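Local coordinates for protein ORF48 (Lactococcus phage TP901-1, PDB 3UH8) that forms part of the phage baseplate, to which its immunoglobulin-like N-terminal domain belongs, in an organelle that probably serves adhesion to the host cell, at residues I6-T11 against R115-I120; A31-I36 against T78-A83; P50-M55 against N94-S99; F98-Q103 against E110-R115. One frame throughout, in Å; residues are numbered along the deposited sequence.

Contact 1 (I6-T11 against R115-I120); sequences ITLSTT and RTFHYI
S9 and R115 join the two backbones through a single hydrogen bond, R115 N to S9 O at 3.1 Å and nearly straight (168°), and from there the two segments diverge, so that everything further on is side-chain contact. I6 and L8, alternate residues of one strand, send their side chains to the same partner, F117. L8 grips it with both methyls: CD1 sits over one face of the ring, 4.0 Å from its centroid, while CD2 reaches back to F117 CB at 3.6 Å. I6 CD1 comes in obliquely on that same side of the ring plane, but beside the opposite rim, 3.9 Å from F117 CD2, and both aliphatic chains cross the aromatic one at about a right angle. This is core packing of the immunoglobulin-type beta fold: strand 2-9, paired with strand 30-38, meets strand 112-122, paired with strand 92-103, and F98 on the last of these also touches L8. At the other end the methylenes of R115 run over the chain, with CD 3.4 Å from T11 O and 3.5 Å from T10 O; a bend at chi3 (48°) turns NE off the extended path. S9 OG takes a weak bond from T11 N (3.3 Å) besides one from E12 N. The side-chain amide of N14 spans the junction, accepting from S9 N and donating to R115 O.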
loop_
_atom_site.group_PDB
_atom_site.type_symbol
_atom_site.label_atom_id
_atom_site.label_comp_id
_atom_site.label_asym_id
_atom_site.label_seq_id
_atom_site.Cartn_x
_atom_site.Cartn_y
_atom_site.Cartn_z
ATOM N N ILE A 6 9.442 2.074 -0.577
ATOM C CA ILE A 6 8.981 3.199 -1.399
ATOM C C ILE A 6 8.365 4.301 -0.523
ATOM O O ILE A 6 7.867 4.017 0.567
ATOM C CB ILE A 6 8.006 2.773 -2.543
ATOM C CG1 ILE A 6 6.764 2.010 -2.015
ATOM C CG2 ILE A 6 8.729 2.023 -3.675
ATOM C CD1 ILE A 6 5.576 2.028 -2.948
ATOM N N THR A 7 8.391 5.550 -1.015
ATOM C CA THR A 7 7.807 6.707 -0.333
ATOM C C THR A 7 6.555 7.126 -1.113
ATOM O O THR A 7 6.655 7.457 -2.297
ATOM C CB THR A 7 8.840 7.842 -0.198
ATOM O OG1 THR A 7 10.073 7.312 0.292
ATOM C CG2 THR A 7 8.362 8.962 0.713
ATOM N N LEU A 8 5.383 7.092 -0.458
ATOM C CA LEU A 8 4.117 7.445 -1.100
ATOM C C LEU A 8 3.524 8.745 -0.591
ATOM O O LEU A 8 3.456 8.965 0.619
ATOM C CB LEU A 8 3.096 6.297 -1.001
ATOM C CG LEU A 8 3.494 4.989 -1.683
ATOM C CD1 LEU A 8 2.593 3.868 -1.266
ATOM C CD2 LEU A 8 3.516 5.129 -3.198
ATOM N N SER A 9 3.078 9.597 -1.527
ATOM C CA SER A 9 2.490 10.901 -1.246
ATOM C C SER A 9 0.962 10.918 -1.354
ATOM O O SER A 9 0.379 10.146 -2.120
ATOM C CB SER A 9 3.099 11.967 -2.152
ATOM O OG SER A 9 2.581 13.254 -1.861
ATOM N N THR A 10 0.327 11.819 -0.584
ATOM C CA THR A 10 -1.127 12.023 -0.573
ATOM C C THR A 10 -1.488 13.255 -1.407
ATOM O O THR A 10 -2.607 13.364 -1.910
ATOM C CB THR A 10 -1.655 12.146 0.864
ATOM O OG1 THR A 10 -1.095 13.308 1.479
ATOM C CG2 THR A 10 -1.368 10.913 1.708
ATOM N N THR A 11 -0.526 14.178 -1.531
ATOM C CA THR A 11 -0.641 15.418 -2.292
ATOM C C THR A 11 -0.101 15.246 -3.715
ATOM O O THR A 11 -0.774 15.618 -4.675
ATOM C CB THR A 11 0.124 16.553 -1.570
ATOM O OG1 THR A 11 1.493 16.172 -1.436
ATOM C CG2 THR A 11 -0.448 16.898 -0.201
ATOM N N ARG A 115 -2.126 8.612 -3.070
ATOM C CA ARG A 115 -2.439 8.639 -4.487
ATOM C C ARG A 115 -1.991 7.312 -5.068
ATOM O O ARG A 115 -1.163 6.636 -4.449
ATOM C CB ARG A 115 -1.766 9.833 -5.146
ATOM C CG ARG A 115 -2.498 11.114 -4.761
ATOM C CD ARG A 115 -1.802 12.374 -5.211
ATOM N NE ARG A 115 -1.406 12.310 -6.617
ATOM C CZ ARG A 115 -1.980 13.002 -7.594
ATOM N NH1 ARG A 115 -2.971 13.844 -7.327
ATOM N NH2 ARG A 115 -1.550 12.879 -8.842
ATOM N N THR A 116 -2.579 6.894 -6.206
ATOM C CA THR A 116 -2.237 5.606 -6.818
ATOM C C THR A 116 -0.764 5.495 -7.191
ATOM O O THR A 116 -0.109 6.493 -7.492
ATOM C CB THR A 116 -3.145 5.242 -8.007
ATOM O OG1 THR A 116 -2.936 6.154 -9.084
ATOM C CG2 THR A 116 -4.614 5.150 -7.637
ATOM N N PHE A 117 -0.252 4.271 -7.128
ATOM C CA PHE A 117 1.109 3.915 -7.483
ATOM C C PHE A 117 1.054 2.579 -8.196
ATOM O O PHE A 117 0.056 1.856 -8.090
ATOM C CB PHE A 117 2.009 3.845 -6.236
ATOM C CG PHE A 117 1.767 2.674 -5.309
ATOM C CD1 PHE A 117 0.792 2.739 -4.322
ATOM C CD2 PHE A 117 2.537 1.520 -5.402
ATOM C CE1 PHE A 117 0.567 1.655 -3.468
ATOM C CE2 PHE A 117 2.312 0.438 -4.546
ATOM C CZ PHE A 117 1.331 0.514 -3.583
ATOM N N HIS A 118 2.129 2.239 -8.896
ATOM C CA HIS A 118 2.199 0.983 -9.612
ATOM C C HIS A 118 3.288 0.081 -9.085
ATOM O O HIS A 118 4.312 0.559 -8.595
ATOM C CB HIS A 118 2.406 1.230 -11.108
ATOM C CG HIS A 118 1.215 1.816 -11.801
ATOM N ND1 HIS A 118 1.029 3.186 -11.873
ATOM C CD2 HIS A 118 0.213 1.203 -12.473
ATOM C CE1 HIS A 118 -0.088 3.359 -12.563
ATOM N NE2 HIS A 118 -0.612 2.194 -12.949
ATOM N N TYR A 119 3.063 -1.231 -9.202
ATOM C CA TYR A 119 4.017 -2.278 -8.863
ATOM C C TYR A 119 3.920 -3.377 -9.914
ATOM O O TYR A 119 2.864 -3.552 -10.530
ATOM C CB TYR A 119 3.848 -2.797 -7.418
ATOM C CG TYR A 119 2.614 -3.633 -7.155
ATOM C CD1 TYR A 119 2.654 -5.020 -7.250
ATOM C CD2 TYR A 119 1.428 -3.043 -6.725
ATOM C CE1 TYR A 119 1.531 -5.800 -6.972
ATOM C CE2 TYR A 119 0.299 -3.812 -6.439
ATOM C CZ TYR A 119 0.357 -5.192 -6.563
ATOM O OH TYR A 119 -0.751 -5.956 -6.305
ATOM N N ILE A 120 5.021 -4.094 -10.148
ATOM C CA ILE A 120 5.049 -5.151 -11.156
ATOM C C ILE A 120 5.148 -6.551 -10.567
ATOM O O ILE A 120 6.034 -6.815 -9.758
ATOM C CB ILE A 120 6.044 -4.860 -12.338
ATOM C CG1 ILE A 120 6.546 -6.142 -13.039
ATOM C CG2 ILE A 120 7.212 -3.964 -11.927
ATOM C CD1 ILE A 120 6.470 -6.111 -14.527
#

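Contact 2 (A31-I36 against T78-A83)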
loop_
_atom_site.group_PDB
_atom_site.type_symbol
_atom_site.label_atom_id
_atom_site.label_comp_id
_atom_site.label_asym_id
_atom_site.label_seq_id
_atom_site.Cartn_x
_atom_site.Cartn_y
_atom_site.Cartn_z
ATOM N N ALA A 31 6.988 -8.283 0.977
ATOM C CA ALA A 31 6.326 -7.133 1.573
ATOM C C ALA A 31 6.731 -5.788 1.001
ATOM O O ALA A 31 7.885 -5.601 0.606
ATOM C CB ALA A 31 6.531 -7.142 3.083
ATOM N N ILE A 32 5.761 -4.853 0.963
ATOM C CA ILE A 32 5.960 -3.477 0.498
ATOM C C ILE A 32 6.048 -2.573 1.739
ATOM O O ILE A 32 5.067 -2.450 2.477
ATOM C CB ILE A 32 4.862 -3.007 -0.510
ATOM C CG1 ILE A 32 4.908 -3.830 -1.825
ATOM C CG2 ILE A 32 4.982 -1.491 -0.800
ATOM C CD1 ILE A 32 3.685 -3.646 -2.784
ATOM N N VAL A 33 7.224 -1.991 1.981
ATOM C CA VAL A 33 7.462 -1.092 3.108
ATOM C C VAL A 33 7.241 0.315 2.551
ATOM O O VAL A 33 7.926 0.716 1.611
ATOM C CB VAL A 33 8.862 -1.287 3.755
ATOM C CG1 VAL A 33 9.025 -0.402 4.990
ATOM C CG2 VAL A 33 9.102 -2.751 4.119
ATOM N N ALA A 34 6.231 1.023 3.064
ATOM C CA ALA A 34 5.912 2.350 2.540
ATOM C C ALA A 34 6.011 3.487 3.546
ATOM O O ALA A 34 5.505 3.374 4.662
ATOM C CB ALA A 34 4.544 2.343 1.872
ATOM N N GLN A 35 6.662 4.591 3.133
ATOM C CA GLN A 35 6.786 5.820 3.917
ATOM C C GLN A 35 5.676 6.765 3.424
ATOM O O GLN A 35 5.687 7.162 2.258
ATOM C CB GLN A 35 8.191 6.446 3.746
ATOM C CG GLN A 35 8.308 7.863 4.309
ATOM C CD GLN A 35 8.947 7.901 5.667
ATOM O OE1 GLN A 35 10.172 7.814 5.800
ATOM N NE2 GLN A 35 8.138 8.074 6.701
ATOM N N ILE A 36 4.673 7.047 4.271
ATOM C CA ILE A 36 3.571 7.939 3.931
ATOM C C ILE A 36 4.054 9.385 4.063
ATOM O O ILE A 36 4.709 9.757 5.038
ATOM C CB ILE A 36 2.274 7.618 4.711
ATOM C CG1 ILE A 36 1.952 6.096 4.704
ATOM C CG2 ILE A 36 1.089 8.422 4.204
ATOM C CD1 ILE A 36 1.918 5.322 3.287
ATOM N N THR A 78 4.984 5.153 8.637
ATOM C CA THR A 78 5.415 3.962 7.901
ATOM C C THR A 78 4.449 2.799 8.036
ATOM O O THR A 78 3.733 2.691 9.033
ATOM C CB THR A 78 6.845 3.534 8.263
ATOM O OG1 THR A 78 6.904 3.147 9.635
ATOM C CG2 THR A 78 7.880 4.594 7.950
ATOM N N LEU A 79 4.442 1.923 7.023
ATOM C CA LEU A 79 3.622 0.717 6.998
ATOM C C LEU A 79 4.330 -0.428 6.279
ATOM O O LEU A 79 5.169 -0.192 5.404
ATOM C CB LEU A 79 2.210 0.974 6.415
ATOM C CG LEU A 79 2.077 1.418 4.947
ATOM C CD1 LEU A 79 2.044 0.223 4.007
ATOM C CD2 LEU A 79 0.811 2.213 4.749
ATOM N N LYS A 80 3.963 -1.662 6.630
ATOM C CA LYS A 80 4.494 -2.867 6.013
ATOM C C LYS A 80 3.315 -3.731 5.574
ATOM O O LYS A 80 2.571 -4.231 6.419
ATOM C CB LYS A 80 5.425 -3.616 6.987
ATOM C CG LYS A 80 6.079 -4.859 6.393
ATOM C CD LYS A 80 6.935 -5.575 7.419
ATOM C CE LYS A 80 7.494 -6.863 6.875
ATOM N NZ LYS A 80 8.442 -7.492 7.827
ATOM N N TYR A 81 3.120 -3.863 4.252
ATOM C CA TYR A 81 2.046 -4.684 3.697
ATOM C C TYR A 81 2.628 -5.958 3.082
ATOM O O TYR A 81 3.473 -5.866 2.197
ATOM C CB TYR A 81 1.187 -3.901 2.667
ATOM C CG TYR A 81 0.343 -4.804 1.790
ATOM C CD1 TYR A 81 -0.787 -5.441 2.289
ATOM C CD2 TYR A 81 0.719 -5.075 0.475
ATOM C CE1 TYR A 81 -1.533 -6.317 1.502
ATOM C CE2 TYR A 81 -0.022 -5.947 -0.324
ATOM C CZ TYR A 81 -1.140 -6.574 0.198
ATOM O OH TYR A 81 -1.868 -7.430 -0.589
ATOM N N VAL A 82 2.150 -7.129 3.527
ATOM C CA VAL A 82 2.590 -8.425 2.995
ATOM C C VAL A 82 1.714 -8.749 1.784
ATOM O O VAL A 82 0.491 -8.840 1.924
ATOM C CB VAL A 82 2.579 -9.548 4.072
ATOM C CG1 VAL A 82 2.965 -10.904 3.473
ATOM C CG2 VAL A 82 3.500 -9.201 5.240
ATOM N N ALA A 83 2.338 -8.880 0.594
ATOM C CA ALA A 83 1.639 -9.175 -0.659
ATOM C C ALA A 83 0.845 -10.472 -0.562
ATOM O O ALA A 83 1.412 -11.540 -0.319
ATOM C CB ALA A 83 2.618 -9.230 -1.826
#
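I32 with Y81 and A34 with L79 are the hydrogen-bonded pairs of this antiparallel pairing, within the immunoglobulin-type fold. Each exchanges two backbone bonds: I32 N to Y81 O and A34 N to L79 O are both 2.8 Å, and the return bonds are longer. Between them, V33 CA makes a CA-H...O contact with L79 O at 3.4 Å.

Apolar contacts on the side of I32, A34, L79 and Y81 centre on L79. Its branches divide the work, CD1 lying 3.9 Å from A34 CB and CD2 3.6 Å from I36 CD1; F98 and F100 also meet this side chain.

The side of V33, T78 and K80 is more open to solvent. The extended K80 chain, its CG anti to the backbone N (chi1 -177°), passes A31 CB, which CE approaches to 3.9 Å, and NZ makes a long, weak ion pair with E3. The pairing is therefore amphipathic: one side is buried and mostly apolar, its Y81 hydroxyl bonded to E67; the other mixes methyls with polar chain ends.

Contact 3 (P50-M55 against N94-S99); sequences PFFCLM and NEAYFS
C53 CB lies over one face of the Y97 ring, 3.7 Å from its centroid and 22° off the normal, in a CH-pi contact. The sulfur follows obliquely, SG being 4.4 Å from that centroid, and rests against S99 CB. Y97 CG stands between its backbone N and carbonyl carbon (chi1 78°), a torsion that sets CG beside the neighbouring strand. On the opposite side of the sheet F52 meets F98 with planes 59° apart: F98 CE1 comes to the edge of the F52 ring, 3.9 Å from F52 CD1, and F52 CE1 touches A96 CB at 3.7 Å. Y81 stacks on F52, which carries this cluster into the core of the immunoglobulin-type fold.

Antiparallel backbone bonds join F51 with S99 and C53 with Y97, two to each pair, and M55 N adds one more to E95 O at 2.9 Å. Where the strands part, a water bridges M55 O (2.7 Å) and E95 N (3.0 Å). The M55 and E95 side chains lie side by side there, E95 OE1 holding T116. Main-chain polar groups are thus largely paired; the F52 and F98 side is apolar and buried, the C53 and Y97 side mixed and partly exposed.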
loop_
_atom_site.group_PDB
_atom_site.type_symbol
_atom_site.label_atom_id
_atom_site.label_comp_id
_atom_site.label_asym_id
_atom_site.label_seq_id
_atom_site.Cartn_x
_atom_site.Cartn_y
_atom_site.Cartn_z
ATOM N N PRO A 50 -4.452 1.606 8.197
ATOM C CA PRO A 50 -4.187 1.599 6.749
ATOM C C PRO A 50 -4.773 0.379 6.043
ATOM O O PRO A 50 -4.799 -0.718 6.602
ATOM C CB PRO A 50 -2.660 1.635 6.652
ATOM C CG PRO A 50 -2.158 1.180 7.971
ATOM C CD PRO A 50 -3.275 1.155 8.968
ATOM N N PHE A 51 -5.250 0.586 4.813
ATOM C CA PHE A 51 -5.844 -0.461 3.989
ATOM C C PHE A 51 -5.204 -0.511 2.616
ATOM O O PHE A 51 -5.014 0.529 1.983
ATOM C CB PHE A 51 -7.361 -0.253 3.859
ATOM C CG PHE A 51 -8.161 -0.737 5.043
ATOM C CD1 PHE A 51 -8.698 -2.018 5.061
ATOM C CD2 PHE A 51 -8.378 0.084 6.140
ATOM C CE1 PHE A 51 -9.438 -2.467 6.159
ATOM C CE2 PHE A 51 -9.131 -0.361 7.230
ATOM C CZ PHE A 51 -9.644 -1.637 7.238
ATOM N N PHE A 52 -4.867 -1.722 2.157
ATOM C CA PHE A 52 -4.294 -1.934 0.834
ATOM C C PHE A 52 -5.454 -2.097 -0.141
ATOM O O PHE A 52 -6.205 -3.072 -0.049
ATOM C CB PHE A 52 -3.359 -3.160 0.818
ATOM C CG PHE A 52 -2.875 -3.561 -0.558
ATOM C CD1 PHE A 52 -1.820 -2.889 -1.166
ATOM C CD2 PHE A 52 -3.478 -4.604 -1.250
ATOM C CE1 PHE A 52 -1.377 -3.257 -2.438
ATOM C CE2 PHE A 52 -3.026 -4.978 -2.518
ATOM C CZ PHE A 52 -1.981 -4.301 -3.106
ATOM N N CYS A 53 -5.619 -1.125 -1.048
ATOM C CA CYS A 53 -6.689 -1.154 -2.037
ATOM C C CYS A 53 -6.115 -1.413 -3.426
ATOM O O CYS A 53 -5.550 -0.509 -4.042
ATOM C CB CYS A 53 -7.518 0.128 -1.989
ATOM S SG CYS A 53 -8.252 0.483 -0.371
ATOM N N LEU A 54 -6.208 -2.673 -3.884
ATOM C CA LEU A 54 -5.740 -3.073 -5.208
ATOM C C LEU A 54 -6.826 -2.726 -6.205
ATOM O O LEU A 54 -8.001 -3.060 -5.989
ATOM C CB LEU A 54 -5.379 -4.574 -5.276
ATOM C CG LEU A 54 -5.056 -5.161 -6.671
ATOM C CD1 LEU A 54 -3.708 -4.673 -7.207
ATOM C CD2 LEU A 54 -5.100 -6.663 -6.648
ATOM N N MET A 55 -6.479 -2.066 -7.306
ATOM C CA MET A 55 -7.462 -1.678 -8.285
ATOM C C MET A 55 -7.713 -2.720 -9.378
ATOM O O MET A 55 -6.778 -3.358 -9.860
ATOM C CB MET A 55 -7.118 -0.314 -8.869
ATOM C CG MET A 55 -7.453 0.832 -7.939
ATOM S SD MET A 55 -7.074 2.451 -8.624
ATOM C CE MET A 55 -8.452 2.665 -9.751
ATOM N N ASN A 94 0.510 -3.711 -12.042
ATOM C CA ASN A 94 -0.600 -3.548 -11.108
ATOM C C ASN A 94 -0.667 -2.118 -10.593
ATOM O O ASN A 94 0.367 -1.463 -10.459
ATOM C CB ASN A 94 -0.449 -4.510 -9.937
ATOM C CG ASN A 94 -0.726 -5.949 -10.276
ATOM O OD1 ASN A 94 -1.809 -6.472 -10.006
ATOM N ND2 ASN A 94 0.252 -6.632 -10.854
ATOM N N GLU A 95 -1.885 -1.645 -10.292
ATOM C CA GLU A 95 -2.139 -0.307 -9.763
ATOM C C GLU A 95 -2.874 -0.433 -8.430
ATOM O O GLU A 95 -3.883 -1.138 -8.350
ATOM C CB GLU A 95 -2.946 0.529 -10.773
ATOM C CG GLU A 95 -3.192 1.968 -10.338
ATOM C CD GLU A 95 -3.750 2.913 -11.388
ATOM O OE1 GLU A 95 -4.050 4.075 -11.028
ATOM O OE2 GLU A 95 -3.866 2.511 -12.569
ATOM N N ALA A 96 -2.352 0.231 -7.383
ATOM C CA ALA A 96 -2.928 0.195 -6.034
ATOM C C ALA A 96 -2.750 1.514 -5.280
ATOM O O ALA A 96 -2.036 2.401 -5.750
ATOM C CB ALA A 96 -2.318 -0.954 -5.239
ATOM N N TYR A 97 -3.410 1.640 -4.109
ATOM C CA TYR A 97 -3.335 2.807 -3.227
ATOM C C TYR A 97 -3.620 2.425 -1.765
ATOM O O TYR A 97 -4.244 1.396 -1.508
ATOM C CB TYR A 97 -4.254 3.952 -3.719
ATOM C CG TYR A 97 -5.727 3.779 -3.411
ATOM C CD1 TYR A 97 -6.298 4.371 -2.288
ATOM C CD2 TYR A 97 -6.562 3.067 -4.271
ATOM C CE1 TYR A 97 -7.656 4.228 -2.007
ATOM C CE2 TYR A 97 -7.926 2.936 -4.009
ATOM C CZ TYR A 97 -8.466 3.510 -2.868
ATOM O OH TYR A 97 -9.797 3.382 -2.575
ATOM N N PHE A 98 -3.174 3.267 -0.815
ATOM C CA PHE A 98 -3.413 3.048 0.609
ATOM C C PHE A 98 -4.458 4.012 1.145
ATOM O O PHE A 98 -4.330 5.220 0.960
ATOM C CB PHE A 98 -2.113 3.126 1.426
ATOM C CG PHE A 98 -1.182 1.962 1.193
ATOM C CD1 PHE A 98 -1.419 0.730 1.796
ATOM C CD2 PHE A 98 -0.082 2.088 0.362
ATOM C CE1 PHE A 98 -0.571 -0.355 1.558
ATOM C CE2 PHE A 98 0.775 1.006 0.135
ATOM C CZ PHE A 98 0.523 -0.210 0.734
ATOM N N SER A 99 -5.500 3.467 1.787
ATOM C CA SER A 99 -6.605 4.215 2.382
ATOM C C SER A 99 -6.529 4.099 3.907
ATOM O O SER A 99 -6.365 2.996 4.430
ATOM C CB SER A 99 -7.938 3.690 1.859
ATOM O OG SER A 99 -9.043 4.234 2.560
HETATM O O HOH W 1 -4.355 -3.143 -11.002
#

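Contact 4 (F98-Q103 against E110-R115); sequences FSFRKQ and EQFSTR
F98 and T114 share a pair of bonds in which one partner is a side chain: T114 N gives to F98 O at 2.7 Å, and F98 N gives to T114 OG1 at 2.8 Å, the hydroxyl serving where a backbone carbonyl would be usual. F100 N bonds F112 O and Q111 N bonds F100 O.

These last two mark a beta bulge. F112 pairs with F100 but E110 with R101, so Q111 is additional, and there the chain turns a corner between strand 108-110 and strand 112-122, both antiparallel to strand 92-103.

The F100 and F112 rings are almost parallel, 7° apart, yet offset enough to share little area; F100 CD1 comes within 3.5 Å of F112 CZ. T114 CG2 meets the edge of the F100 ring, 3.7 Å from CE1, and K43 makes a cation-pi contact with F112.

Polar side chains collect on S99 OG. It donates to the anti lone pair of E110 OE2 (3.0 Å) and receives R101 NE at 2.8 Å, an almost straight bond in the guanidinium plane. A water donates to E110 OE2 and takes a weak bond from R101 NH2, which forms a salt bridge with E66.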
loop_
_atom_site.group_PDB
_atom_site.type_symbol
_atom_site.label_atom_id
_atom_site.label_comp_id
_atom_site.label_asym_id
_atom_site.label_seq_id
_atom_site.Cartn_x
_atom_site.Cartn_y
_atom_site.Cartn_z
ATOM N N PHE A 98 -3.174 3.267 -0.815
ATOM C CA PHE A 98 -3.413 3.048 0.609
ATOM C C PHE A 98 -4.458 4.012 1.145
ATOM O O PHE A 98 -4.330 5.220 0.960
ATOM C CB PHE A 98 -2.113 3.126 1.426
ATOM C CG PHE A 98 -1.182 1.962 1.193
ATOM C CD1 PHE A 98 -1.419 0.730 1.796
ATOM C CD2 PHE A 98 -0.082 2.088 0.362
ATOM C CE1 PHE A 98 -0.571 -0.355 1.558
ATOM C CE2 PHE A 98 0.775 1.006 0.135
ATOM C CZ PHE A 98 0.523 -0.210 0.734
ATOM N N SER A 99 -5.500 3.467 1.787
ATOM C CA SER A 99 -6.605 4.215 2.382
ATOM C C SER A 99 -6.529 4.099 3.907
ATOM O O SER A 99 -6.365 2.996 4.430
ATOM C CB SER A 99 -7.938 3.690 1.859
ATOM O OG SER A 99 -9.043 4.234 2.560
ATOM N N PHE A 100 -6.630 5.237 4.610
ATOM C CA PHE A 100 -6.538 5.305 6.071
ATOM C C PHE A 100 -7.917 5.543 6.648
ATOM O O PHE A 100 -8.574 6.527 6.300
ATOM C CB PHE A 100 -5.508 6.363 6.502
ATOM C CG PHE A 100 -4.129 6.102 5.934
ATOM C CD1 PHE A 100 -3.793 6.526 4.652
ATOM C CD2 PHE A 100 -3.182 5.392 6.663
ATOM C CE1 PHE A 100 -2.533 6.257 4.117
ATOM C CE2 PHE A 100 -1.916 5.132 6.129
ATOM C CZ PHE A 100 -1.606 5.556 4.855
ATOM N N ARG A 101 -8.393 4.583 7.463
ATOM C CA ARG A 101 -9.760 4.578 7.982
ATOM C C ARG A 101 -9.905 4.441 9.496
ATOM O O ARG A 101 -9.033 3.888 10.167
ATOM C CB ARG A 101 -10.586 3.475 7.274
ATOM C CG ARG A 101 -10.271 3.332 5.786
ATOM C CD ARG A 101 -11.097 2.312 5.042
ATOM N NE ARG A 101 -10.739 2.332 3.625
ATOM C CZ ARG A 101 -11.210 1.493 2.708
ATOM N NH1 ARG A 101 -12.070 0.541 3.052
ATOM N NH2 ARG A 101 -10.822 1.594 1.444
ATOM N N LYS A 102 -11.046 4.930 10.021
ATOM C CA LYS A 102 -11.432 4.817 11.429
ATOM C C LYS A 102 -12.860 4.258 11.541
ATOM O O LYS A 102 -13.693 4.516 10.666
ATOM C CB LYS A 102 -11.216 6.144 12.192
ATOM C CG LYS A 102 -12.457 6.959 12.527
ATOM C CD LYS A 102 -12.141 8.437 12.498
ATOM C CE LYS A 102 -12.495 9.135 13.778
ATOM N NZ LYS A 102 -12.390 10.609 13.625
ATOM N N GLN A 103 -13.136 3.495 12.607
ATOM C CA GLN A 103 -14.419 2.851 12.836
ATOM C C GLN A 103 -15.423 3.661 13.613
ATOM O O GLN A 103 -15.129 4.196 14.686
ATOM C CB GLN A 103 -14.224 1.488 13.464
ATOM C CG GLN A 103 -14.355 0.390 12.455
ATOM C CD GLN A 103 -14.606 -0.919 13.128
ATOM O OE1 GLN A 103 -13.917 -1.292 14.075
ATOM N NE2 GLN A 103 -15.619 -1.639 12.679
ATOM N N GLU A 110 -13.042 6.104 5.651
ATOM C CA GLU A 110 -11.807 6.721 5.172
ATOM C C GLU A 110 -11.706 8.201 5.523
ATOM O O GLU A 110 -12.567 8.993 5.134
ATOM C CB GLU A 110 -11.623 6.508 3.661
ATOM C CG GLU A 110 -10.322 7.093 3.140
ATOM C CD GLU A 110 -10.312 7.402 1.661
ATOM O OE1 GLU A 110 -10.825 8.478 1.278
ATOM O OE2 GLU A 110 -9.776 6.577 0.887
ATOM N N GLN A 111 -10.629 8.564 6.234
ATOM C CA GLN A 111 -10.332 9.941 6.621
ATOM C C GLN A 111 -9.499 10.623 5.541
ATOM O O GLN A 111 -9.657 11.823 5.317
ATOM C CB GLN A 111 -9.636 9.975 7.991
ATOM C CG GLN A 111 -10.517 10.467 9.156
ATOM C CD GLN A 111 -11.982 10.068 9.102
ATOM O OE1 GLN A 111 -12.874 10.921 9.034
ATOM N NE2 GLN A 111 -12.270 8.772 9.137
ATOM N N PHE A 112 -8.636 9.842 4.857
ATOM C CA PHE A 112 -7.765 10.257 3.751
ATOM C C PHE A 112 -7.090 9.029 3.117
ATOM O O PHE A 112 -7.115 7.938 3.695
ATOM C CB PHE A 112 -6.713 11.298 4.203
ATOM C CG PHE A 112 -5.461 10.734 4.829
ATOM C CD1 PHE A 112 -4.272 10.670 4.110
ATOM C CD2 PHE A 112 -5.467 10.264 6.135
ATOM C CE1 PHE A 112 -3.116 10.138 4.686
ATOM C CE2 PHE A 112 -4.306 9.743 6.713
ATOM C CZ PHE A 112 -3.142 9.675 5.981
ATOM N N SER A 113 -6.454 9.221 1.951
ATOM C CA SER A 113 -5.760 8.152 1.238
ATOM C C SER A 113 -4.544 8.657 0.480
ATOM O O SER A 113 -4.404 9.864 0.267
ATOM C CB SER A 113 -6.713 7.451 0.271
ATOM O OG SER A 113 -7.325 8.365 -0.625
ATOM N N THR A 114 -3.666 7.728 0.072
ATOM C CA THR A 114 -2.497 8.047 -0.743
ATOM C C THR A 114 -2.974 8.104 -2.190
ATOM O O THR A 114 -4.081 7.655 -2.509
ATOM C CB THR A 114 -1.391 6.962 -0.626
ATOM O OG1 THR A 114 -1.837 5.740 -1.223
ATOM C CG2 THR A 114 -0.911 6.731 0.801
ATOM N N ARG A 115 -2.126 8.612 -3.070
ATOM C CA ARG A 115 -2.439 8.639 -4.487
ATOM C C ARG A 115 -1.991 7.312 -5.068
ATOM O O ARG A 115 -1.163 6.636 -4.449
ATOM C CB ARG A 115 -1.766 9.833 -5.146
ATOM C CG ARG A 115 -2.498 11.114 -4.761
ATOM C CD ARG A 115 -1.802 12.374 -5.211
ATOM N NE ARG A 115 -1.406 12.310 -6.617
ATOM C CZ ARG A 115 -1.980 13.002 -7.594
ATOM N NH1 ARG A 115 -2.971 13.844 -7.327
ATOM N NH2 ARG A 115 -1.550 12.879 -8.842
HETATM O O HOH W 2 -10.921 4.331 -0.325
#

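Overall arrangement
Followed from the N terminus, the chain opens contact 1 at once and closes it last, so that 6-11 against 115-120 encloses the other three. Contact 2 opens at 31-36, and before it closes at 78-83 contact 3 has opened at 50-55; contact 3 closes only at 94-99, so the two loops cross. Contact 4 begins on the strand where contact 3 ends, sharing F98 and S99, and is a short hairpin in series after contact 2. Strand 30-38 links contacts 1 and 2 through strand 2-9, while strand 92-103 joins contacts 3 and 4 and borders strand 112-122 of contact 1. L79 and F98 bring contacts 2, 3 and 4 together in one interior.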